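Local coordinates for protein malonyl CoA reductase (malonate semialdehyde-forming) (Sulfolobus tokodaii, PDB 2EP5) that probably reduces malonyl-CoA to malonate semialdehyde with NADPH and belongs to the aspartate-semialdehyde dehydrogenase family, at residues L85-A90 and S106-F111; D114-L119 and K136-W141; S40-K45 and L65-T70. All coordinates share one frame; numbering follows the deposited sequence.

In the fold
The three contacts sit at different places along the parallel sheet of one Rossmann-type domain, and their chemistry changes with position. Interaction 1 is partly buried near the inner strands 80-83 and 103-106, and joins loop to helix start by small apolar groups and the N87 side chain against S109. Interaction 2 holds the same loop further along against the end of helix 132-140, beside outer strand 144-147, and relies on charge and water; the two touch where F111 O packs on V117 CB. Interaction 3 lies at the surface, on outer strand 67-68, about 30 Å from interaction 2 between centres. Backbone hydrogen bonds hold it, with I67 as its buried residue.

Interaction 1. Residues L85-A90 and S106-F111; sequences LPNELA and SNASPF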
loop_
_atom_site.group_PDB
_atom_site.type_symbol
_atom_site.label_atom_id
_atom_site.label_comp_id
_atom_site.label_asym_id
_atom_site.label_seq_id
_atom_site.Cartn_x
_atom_site.Cartn_y
_atom_site.Cartn_z
ATOM N N LEU A 85 -13.301 24.581 -9.865
ATOM C CA LEU A 85 -13.286 24.014 -11.211
ATOM C C LEU A 85 -11.915 23.481 -11.617
ATOM O O LEU A 85 -10.877 23.951 -11.137
ATOM C CB LEU A 85 -13.700 25.074 -12.227
ATOM C CG LEU A 85 -15.131 25.594 -12.195
ATOM C CD1 LEU A 85 -15.195 26.935 -12.944
ATOM C CD2 LEU A 85 -16.074 24.559 -12.812
ATOM N N PRO A 86 -11.891 22.472 -12.497
ATOM C CA PRO A 86 -10.564 21.986 -12.886
ATOM C C PRO A 86 -9.848 23.077 -13.700
ATOM O O PRO A 86 -10.484 23.882 -14.390
ATOM C CB PRO A 86 -10.868 20.713 -13.690
ATOM C CG PRO A 86 -12.306 20.870 -14.124
ATOM C CD PRO A 86 -12.957 21.555 -12.945
ATOM N N ASN A 87 -8.525 23.101 -13.592
ATOM C CA ASN A 87 -7.694 24.085 -14.273
ATOM C C ASN A 87 -7.989 24.271 -15.764
ATOM O O ASN A 87 -7.992 25.398 -16.258
ATOM C CB ASN A 87 -6.209 23.728 -14.071
ATOM C CG ASN A 87 -5.755 23.892 -12.623
ATOM O OD1 ASN A 87 -4.727 23.337 -12.207
ATOM N ND2 ASN A 87 -6.511 24.667 -11.854
ATOM N N GLU A 88 -8.247 23.182 -16.477
ATOM C CA GLU A 88 -8.510 23.265 -17.917
ATOM C C GLU A 88 -9.886 23.805 -18.313
ATOM O O GLU A 88 -10.168 23.958 -19.500
ATOM C CB GLU A 88 -8.316 21.896 -18.573
ATOM C CG GLU A 88 -7.616 20.876 -17.697
ATOM C CD GLU A 88 -8.435 20.496 -16.472
ATOM O OE1 GLU A 88 -9.566 19.975 -16.634
ATOM O OE2 GLU A 88 -7.941 20.722 -15.346
ATOM N N LEU A 89 -10.743 24.103 -17.342
ATOM C CA LEU A 89 -12.077 24.616 -17.667
ATOM C C LEU A 89 -12.377 25.955 -17.011
ATOM O O LEU A 89 -13.284 26.668 -17.427
ATOM C CB LEU A 89 -13.149 23.614 -17.228
ATOM C CG LEU A 89 -13.058 22.193 -17.788
ATOM C CD1 LEU A 89 -14.106 21.296 -17.127
ATOM C CD2 LEU A 89 -13.256 22.236 -19.293
ATOM N N ALA A 90 -11.606 26.292 -15.988
ATOM C CA ALA A 90 -11.820 27.514 -15.235
ATOM C C ALA A 90 -11.714 28.859 -15.951
ATOM O O ALA A 90 -12.506 29.754 -15.672
ATOM C CB ALA A 90 -10.900 27.519 -14.009
ATOM N N SER A 106 -11.566 31.881 -6.693
ATOM C CA SER A 106 -11.244 30.565 -7.224
ATOM C C SER A 106 -9.877 29.997 -6.875
ATOM O O SER A 106 -8.898 30.744 -6.741
ATOM C CB SER A 106 -11.391 30.618 -8.748
ATOM O OG SER A 106 -10.690 29.564 -9.372
ATOM N N ASN A 107 -9.803 28.672 -6.724
ATOM C CA ASN A 107 -8.520 28.048 -6.437
ATOM C C ASN A 107 -7.958 27.329 -7.661
ATOM O O ASN A 107 -6.994 26.578 -7.562
ATOM C CB ASN A 107 -8.584 27.117 -5.197
ATOM C CG ASN A 107 -9.714 26.080 -5.254
ATOM O OD1 ASN A 107 -10.432 25.888 -4.265
ATOM N ND2 ASN A 107 -9.859 25.397 -6.382
ATOM N N ALA A 108 -8.558 27.577 -8.822
ATOM C CA ALA A 108 -8.084 26.988 -10.078
ATOM C C ALA A 108 -6.942 27.868 -10.587
ATOM O O ALA A 108 -6.941 29.075 -10.368
ATOM C CB ALA A 108 -9.205 26.939 -11.102
ATOM N N SER A 109 -5.989 27.261 -11.284
ATOM C CA SER A 109 -4.801 27.961 -11.793
ATOM C C SER A 109 -4.916 29.175 -12.738
ATOM O O SER A 109 -4.127 30.115 -12.628
ATOM C CB SER A 109 -3.860 26.936 -12.422
ATOM O OG SER A 109 -4.493 26.295 -13.504
ATOM N N PRO A 110 -5.873 29.176 -13.681
ATOM C CA PRO A 110 -5.973 30.335 -14.583
ATOM C C PRO A 110 -6.027 31.699 -13.877
ATOM O O PRO A 110 -6.754 31.871 -12.897
ATOM C CB PRO A 110 -7.243 30.041 -15.378
ATOM C CG PRO A 110 -7.230 28.535 -15.459
ATOM C CD PRO A 110 -6.869 28.151 -14.037
ATOM N N PHE A 111 -5.235 32.648 -14.373
ATOM C CA PHE A 111 -5.177 34.001 -13.823
ATOM C C PHE A 111 -4.370 34.167 -12.534
ATOM O O PHE A 111 -4.100 35.295 -12.120
ATOM C CB PHE A 111 -6.589 34.541 -13.570
ATOM C CG PHE A 111 -7.385 34.781 -14.818
ATOM C CD1 PHE A 111 -7.009 35.778 -15.717
ATOM C CD2 PHE A 111 -8.514 34.011 -15.096
ATOM C CE1 PHE A 111 -7.748 36.006 -16.879
ATOM C CE2 PHE A 111 -9.259 34.229 -16.252
ATOM C CZ PHE A 111 -8.873 35.232 -17.148
#
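Three hydrogen bonds grip S106 OG. The backbone N of A108 donates to it at 3.0 Å, closing an ST turn with an N-H...O angle of 163°, while E94 of helix 87-99 and K147 supply the other two. K147 NZ also binds A108 O, so one ammonium group ties down both ends of this short turn. The turn ends strand 103-106, and residues 85-90 lead into the helix that precedes this strand in a beta-alpha-beta crossover of the nucleotide-binding domain. P86 O accepts from the backbone N of both L89 and A90 in the first turn of helix 87-99. Across the contact, A108 points its methyl at the helix: its CB lies 3.4 Å from A90 CB and 3.4 Å from L85 O. P110 continues the seam, its ring CG resting 3.3 Å from N87 O and 4.1 Å from A90 CB. Beside these methyl and ring carbons, N87, with CG beside its own backbone N (chi1 -68°), lays its amide end against the backbone and side chain of S109. An alanine in place of N87 would remove the amide and its packing on S109, and would probably leave helix start and loop less firmly joined. The side chain of N87 lies about 9 Å from that of C151, the predicted acyl-thioester residue. Methyl and proline carbons thus allow a close fit of helix to turn, while the turn's polar atoms are bonded to E94 and K147.

Interaction 2. Residues D114-L119 and K136-W141; sequences DPDVPL and KERKGW
One face of the W141 indole is covered by K139 CB, 3.2 Å above the plane and over the ring centre; V117 crosses the ring at about a right angle and brings CG2 to 4.1 Å from CH2. The other flat pair, the D116 carboxylate and the R138 guanidinium, is turned 47° out of parallel, with OD1 3.6 Å from NH1 in a loose salt bridge. These groups join a type I beta turn, D114 to V117, to the end of helix 132-140, which widens into a pi-type turn. An Asx turn shapes the loop from within: D114 OD1 accepts from D116 N at 2.8 Å through its anti lone pair. D114 CG stands anti to the backbone N (chi1 -175°), which brings the carboxylate to K139; its turn about chi2 gives OD2 to the lysine, and OD2 takes K139 NZ on its syn lone pair at 2.8 Å. The lysine meets it tip to tip because its chain bends at chi2 and chi3, passing CD within 3.3 Å of D116 OD2. The ammonium would probably favour the charged form of D114, and more weakly that of D116, which it does not reach as a salt bridge. The stronger partner of R138 is N222 O, bonded to NH2, while K214 NZ binds the carbonyls of D114 and V117. A water completes the cluster, donating to D114 OD1 and D116 OD2 and accepting from K139 NZ at 3.2 Å.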
loop_
_atom_site.group_PDB
_atom_site.type_symbol
_atom_site.label_atom_id
_atom_site.label_comp_id
_atom_site.label_asym_id
_atom_site.label_seq_id
_atom_site.Cartn_x
_atom_site.Cartn_y
_atom_site.Cartn_z
ATOM N N ASP A 114 -1.858 36.710 -12.887
ATOM C CA ASP A 114 -2.252 37.946 -13.554
ATOM C C ASP A 114 -1.926 39.068 -12.579
ATOM O O ASP A 114 -2.376 39.047 -11.440
ATOM C CB ASP A 114 -3.751 37.945 -13.867
ATOM C CG ASP A 114 -4.181 39.159 -14.682
ATOM O OD1 ASP A 114 -4.024 40.301 -14.198
ATOM O OD2 ASP A 114 -4.673 38.973 -15.811
ATOM N N PRO A 115 -1.125 40.054 -13.015
ATOM C CA PRO A 115 -0.683 41.221 -12.239
ATOM C C PRO A 115 -1.798 42.038 -11.592
ATOM O O PRO A 115 -1.553 42.766 -10.632
ATOM C CB PRO A 115 0.090 42.049 -13.263
ATOM C CG PRO A 115 0.619 41.019 -14.205
ATOM C CD PRO A 115 -0.556 40.093 -14.374
ATOM N N ASP A 116 -3.017 41.928 -12.116
ATOM C CA ASP A 116 -4.144 42.672 -11.557
ATOM C C ASP A 116 -5.035 41.799 -10.685
ATOM O O ASP A 116 -6.031 42.268 -10.127
ATOM C CB ASP A 116 -4.992 43.282 -12.675
ATOM C CG ASP A 116 -4.184 44.168 -13.596
ATOM O OD1 ASP A 116 -3.387 44.985 -13.087
ATOM O OD2 ASP A 116 -4.355 44.046 -14.826
ATOM N N VAL A 117 -4.677 40.525 -10.565
ATOM C CA VAL A 117 -5.466 39.600 -9.771
ATOM C C VAL A 117 -4.699 39.168 -8.528
ATOM O O VAL A 117 -3.580 38.663 -8.616
ATOM C CB VAL A 117 -5.843 38.363 -10.605
ATOM C CG1 VAL A 117 -6.731 37.437 -9.802
ATOM C CG2 VAL A 117 -6.541 38.806 -11.885
ATOM N N PRO A 118 -5.295 39.366 -7.345
ATOM C CA PRO A 118 -4.628 38.978 -6.097
ATOM C C PRO A 118 -4.573 37.453 -5.955
ATOM O O PRO A 118 -5.554 36.767 -6.251
ATOM C CB PRO A 118 -5.509 39.604 -5.013
ATOM C CG PRO A 118 -6.380 40.614 -5.760
ATOM C CD PRO A 118 -6.615 39.957 -7.077
ATOM N N LEU A 119 -3.421 36.933 -5.533
ATOM C CA LEU A 119 -3.249 35.492 -5.304
ATOM C C LEU A 119 -3.162 35.423 -3.787
ATOM O O LEU A 119 -2.142 35.773 -3.195
ATOM C CB LEU A 119 -1.959 34.979 -5.946
ATOM C CG LEU A 119 -1.759 33.460 -5.958
ATOM C CD1 LEU A 119 -2.956 32.771 -6.619
ATOM C CD2 LEU A 119 -0.473 33.132 -6.699
ATOM N N LYS A 136 -11.241 46.422 -11.709
ATOM C CA LYS A 136 -12.303 46.714 -12.663
ATOM C C LYS A 136 -11.837 47.659 -13.765
ATOM O O LYS A 136 -12.048 47.397 -14.949
ATOM C CB LYS A 136 -13.521 47.308 -11.947
ATOM C CG LYS A 136 -14.309 46.301 -11.118
ATOM C CD LYS A 136 -15.571 46.935 -10.552
ATOM C CE LYS A 136 -16.319 45.969 -9.661
ATOM N NZ LYS A 136 -17.551 46.577 -9.089
ATOM N N GLU A 137 -11.193 48.750 -13.370
ATOM C CA GLU A 137 -10.696 49.736 -14.322
ATOM C C GLU A 137 -9.554 49.183 -15.177
ATOM O O GLU A 137 -9.474 49.475 -16.368
ATOM C CB GLU A 137 -10.222 50.980 -13.571
ATOM C CG GLU A 137 -9.660 52.077 -14.448
ATOM C CD GLU A 137 -8.990 53.173 -13.634
ATOM O OE1 GLU A 137 -9.630 53.692 -12.694
ATOM O OE2 GLU A 137 -7.823 53.517 -13.933
ATOM N N ARG A 138 -8.677 48.384 -14.568
ATOM C CA ARG A 138 -7.547 47.808 -15.292
ATOM C C ARG A 138 -7.922 46.732 -16.305
ATOM O O ARG A 138 -7.397 46.726 -17.416
ATOM C CB ARG A 138 -6.521 47.232 -14.317
ATOM C CG ARG A 138 -5.701 48.276 -13.598
ATOM C CD ARG A 138 -4.896 47.663 -12.470
ATOM N NE ARG A 138 -4.110 48.671 -11.771
ATOM C CZ ARG A 138 -3.311 48.425 -10.736
ATOM N NH1 ARG A 138 -3.181 47.187 -10.260
ATOM N NH2 ARG A 138 -2.645 49.421 -10.173
ATOM N N LYS A 139 -8.816 45.820 -15.932
ATOM C CA LYS A 139 -9.223 44.745 -16.842
ATOM C C LYS A 139 -10.475 45.126 -17.616
ATOM O O LYS A 139 -10.811 44.497 -18.619
ATOM C CB LYS A 139 -9.505 43.449 -16.070
ATOM C CG LYS A 139 -8.389 42.986 -15.153
ATOM C CD LYS A 139 -7.130 42.597 -15.915
ATOM C CE LYS A 139 -7.317 41.306 -16.685
ATOM N NZ LYS A 139 -6.041 40.853 -17.304
ATOM N N GLY A 140 -11.164 46.158 -17.144
ATOM C CA GLY A 140 -12.388 46.573 -17.799
ATOM C C GLY A 140 -13.490 45.583 -17.471
ATOM O O GLY A 140 -14.339 45.286 -18.310
ATOM N N TRP A 141 -13.471 45.063 -16.245
ATOM C CA TRP A 141 -14.476 44.101 -15.796
ATOM C C TRP A 141 -15.510 44.778 -14.918
ATOM O O TRP A 141 -15.206 45.749 -14.230
ATOM C CB TRP A 141 -13.859 42.982 -14.936
ATOM C CG TRP A 141 -12.831 42.121 -15.575
ATOM C CD1 TRP A 141 -12.694 41.846 -16.903
ATOM C CD2 TRP A 141 -11.852 41.329 -14.897
ATOM N NE1 TRP A 141 -11.689 40.925 -17.096
ATOM C CE2 TRP A 141 -11.157 40.589 -15.880
ATOM C CE3 TRP A 141 -11.497 41.170 -13.553
ATOM C CZ2 TRP A 141 -10.125 39.698 -15.564
ATOM C CZ3 TRP A 141 -10.463 40.278 -13.234
ATOM C CH2 TRP A 141 -9.793 39.556 -14.239
HETATM O O HOH W 1 -3.045 41.688 -16.629
HETATM O O HOH W 2 -5.810 45.433 -9.998
#

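Interaction 3. Residues S40-K45 and L65-T70; sequences SKIGKK and LPIVST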
loop_
_atom_site.group_PDB
_atom_site.type_symbol
_atom_site.label_atom_id
_atom_site.label_comp_id
_atom_site.label_asym_id
_atom_site.label_seq_id
_atom_site.Cartn_x
_atom_site.Cartn_y
_atom_site.Cartn_z
ATOM N N SER A 40 -24.480 17.492 -17.807
ATOM C CA SER A 40 -25.421 16.385 -17.694
ATOM C C SER A 40 -26.018 16.212 -16.300
ATOM O O SER A 40 -27.017 15.517 -16.139
ATOM C CB SER A 40 -24.745 15.081 -18.122
ATOM O OG SER A 40 -23.574 14.839 -17.363
ATOM N N LYS A 41 -25.419 16.845 -15.298
ATOM C CA LYS A 41 -25.908 16.736 -13.925
ATOM C C LYS A 41 -26.831 17.899 -13.548
ATOM O O LYS A 41 -27.548 17.834 -12.549
ATOM C CB LYS A 41 -24.729 16.691 -12.952
ATOM C CG LYS A 41 -23.700 15.615 -13.263
ATOM C CD LYS A 41 -22.432 15.830 -12.441
ATOM C CE LYS A 41 -21.315 14.849 -12.811
ATOM N NZ LYS A 41 -19.991 15.292 -12.264
ATOM N N ILE A 42 -26.801 18.964 -14.346
ATOM C CA ILE A 42 -27.631 20.136 -14.091
ATOM C C ILE A 42 -29.098 19.728 -13.955
ATOM O O ILE A 42 -29.624 18.967 -14.773
ATOM C CB ILE A 42 -27.475 21.181 -15.229
ATOM C CG1 ILE A 42 -26.010 21.642 -15.313
ATOM C CG2 ILE A 42 -28.403 22.372 -14.983
ATOM C CD1 ILE A 42 -25.674 22.471 -16.554
ATOM N N GLY A 43 -29.751 20.225 -12.912
ATOM C CA GLY A 43 -31.146 19.889 -12.700
ATOM C C GLY A 43 -31.348 18.815 -11.647
ATOM O O GLY A 43 -32.387 18.770 -10.990
ATOM N N LYS A 44 -30.359 17.941 -11.489
ATOM C CA LYS A 44 -30.438 16.874 -10.502
ATOM C C LYS A 44 -30.001 17.417 -9.147
ATOM O O LYS A 44 -29.312 18.435 -9.073
ATOM C CB LYS A 44 -29.518 15.711 -10.889
ATOM C CG LYS A 44 -29.758 15.106 -12.266
ATOM C CD LYS A 44 -31.108 14.417 -12.381
ATOM C CE LYS A 44 -31.165 13.556 -13.646
ATOM N NZ LYS A 44 -32.473 12.873 -13.850
ATOM N N LYS A 45 -30.411 16.741 -8.078
ATOM C CA LYS A 45 -30.030 17.154 -6.730
ATOM C C LYS A 45 -28.571 16.780 -6.514
ATOM O O LYS A 45 -28.073 15.827 -7.110
ATOM C CB LYS A 45 -30.899 16.457 -5.674
ATOM C CG LYS A 45 -32.317 16.994 -5.576
ATOM C CD LYS A 45 -33.126 16.227 -4.548
ATOM C CE LYS A 45 -34.470 16.894 -4.289
ATOM N NZ LYS A 45 -35.272 16.142 -3.270
ATOM N N LEU A 65 -29.634 20.387 -2.640
ATOM C CA LEU A 65 -29.313 21.568 -3.442
ATOM C C LEU A 65 -29.284 21.168 -4.913
ATOM O O LEU A 65 -28.610 20.211 -5.299
ATOM C CB LEU A 65 -27.953 22.145 -3.031
ATOM C CG LEU A 65 -27.842 22.719 -1.614
ATOM C CD1 LEU A 65 -26.420 23.181 -1.346
ATOM C CD2 LEU A 65 -28.818 23.880 -1.462
ATOM N N PRO A 66 -30.015 21.903 -5.761
ATOM C CA PRO A 66 -30.054 21.585 -7.192
ATOM C C PRO A 66 -28.761 21.982 -7.893
ATOM O O PRO A 66 -28.139 22.986 -7.533
ATOM C CB PRO A 66 -31.249 22.394 -7.679
ATOM C CG PRO A 66 -31.100 23.666 -6.873
ATOM C CD PRO A 66 -30.744 23.156 -5.476
ATOM N N ILE A 67 -28.352 21.185 -8.878
ATOM C CA ILE A 67 -27.138 21.472 -9.635
ATOM C C ILE A 67 -27.483 22.512 -10.706
ATOM O O ILE A 67 -28.431 22.346 -11.472
ATOM C CB ILE A 67 -26.571 20.207 -10.341
ATOM C CG1 ILE A 67 -26.288 19.096 -9.322
ATOM C CG2 ILE A 67 -25.289 20.564 -11.087
ATOM C CD1 ILE A 67 -25.199 19.425 -8.328
ATOM N N VAL A 68 -26.719 23.595 -10.738
ATOM C CA VAL A 68 -26.941 24.647 -11.715
ATOM C C VAL A 68 -25.762 24.711 -12.683
ATOM O O VAL A 68 -24.711 24.110 -12.447
ATOM C CB VAL A 68 -27.113 26.019 -11.021
ATOM C CG1 VAL A 68 -28.341 25.987 -10.114
ATOM C CG2 VAL A 68 -25.869 26.359 -10.203
ATOM N N SER A 69 -25.945 25.438 -13.776
ATOM C CA SER A 69 -24.890 25.581 -14.767
ATOM C C SER A 69 -23.832 26.532 -14.232
ATOM O O SER A 69 -23.993 27.135 -13.167
ATOM C CB SER A 69 -25.445 26.155 -16.068
ATOM O OG SER A 69 -25.631 27.555 -15.951
ATOM N N THR A 70 -22.751 26.666 -14.991
ATOM C CA THR A 70 -21.650 27.548 -14.626
ATOM C C THR A 70 -21.856 28.941 -15.236
ATOM O O THR A 70 -20.987 29.803 -15.137
ATOM C CB THR A 70 -20.313 26.966 -15.131
ATOM O OG1 THR A 70 -20.396 26.725 -16.542
ATOM C CG2 THR A 70 -20.016 25.653 -14.435
#
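L65 points away from residues 40-45, and its side chain packs on L32 and V35 of strand 30-36, leaving its backbone to meet the other segment: its carbonyl O comes within 3.6 Å of K45 C. At P66 the two chains form a single beta bridge, with the CA atoms of P66 and K45 4.5 Å apart. K45 sends its ammonium elsewhere, to a salt bridge with D64.

I67 carries most of the contact, using both its backbone groups and its side chain. Its N donates to K44 O at 2.9 Å, nearly along the C=O axis, and its O accepts from G43 N, also at 2.9 Å, in the carbonyl plane on a lone pair. The type II turn K41 to K44 closes on its own bond from K44 N to K41 O, and the two bonds from I67 tie it to the strand; within it G43 has a positive phi of 101°, and a side chain would collide with the preceding carbonyl. With CG1 beside its own backbone N (chi1 -57°), I67 fits under the turn: CG1 lies 3.1 Å from K44 O, CB 3.4 Å from K41 O and CG2 3.8 Å from I42 CA. Y46 and A49 of helix 46-49 also touch this side chain.

About residues 67-68 runs a short, weakly bonded outermost strand of the chain's parallel Rossmann sheet, beside strand 30-36. V68, next after I67, points the opposite way; its backbone bonds V35, and its O takes S36 OG. At S69 the tip of the extended I42 side chain arrives, its CD1 3.7 Å from S69 CB, while S69 OG hydrogen-bonds to D74 and to the backbone N of N71.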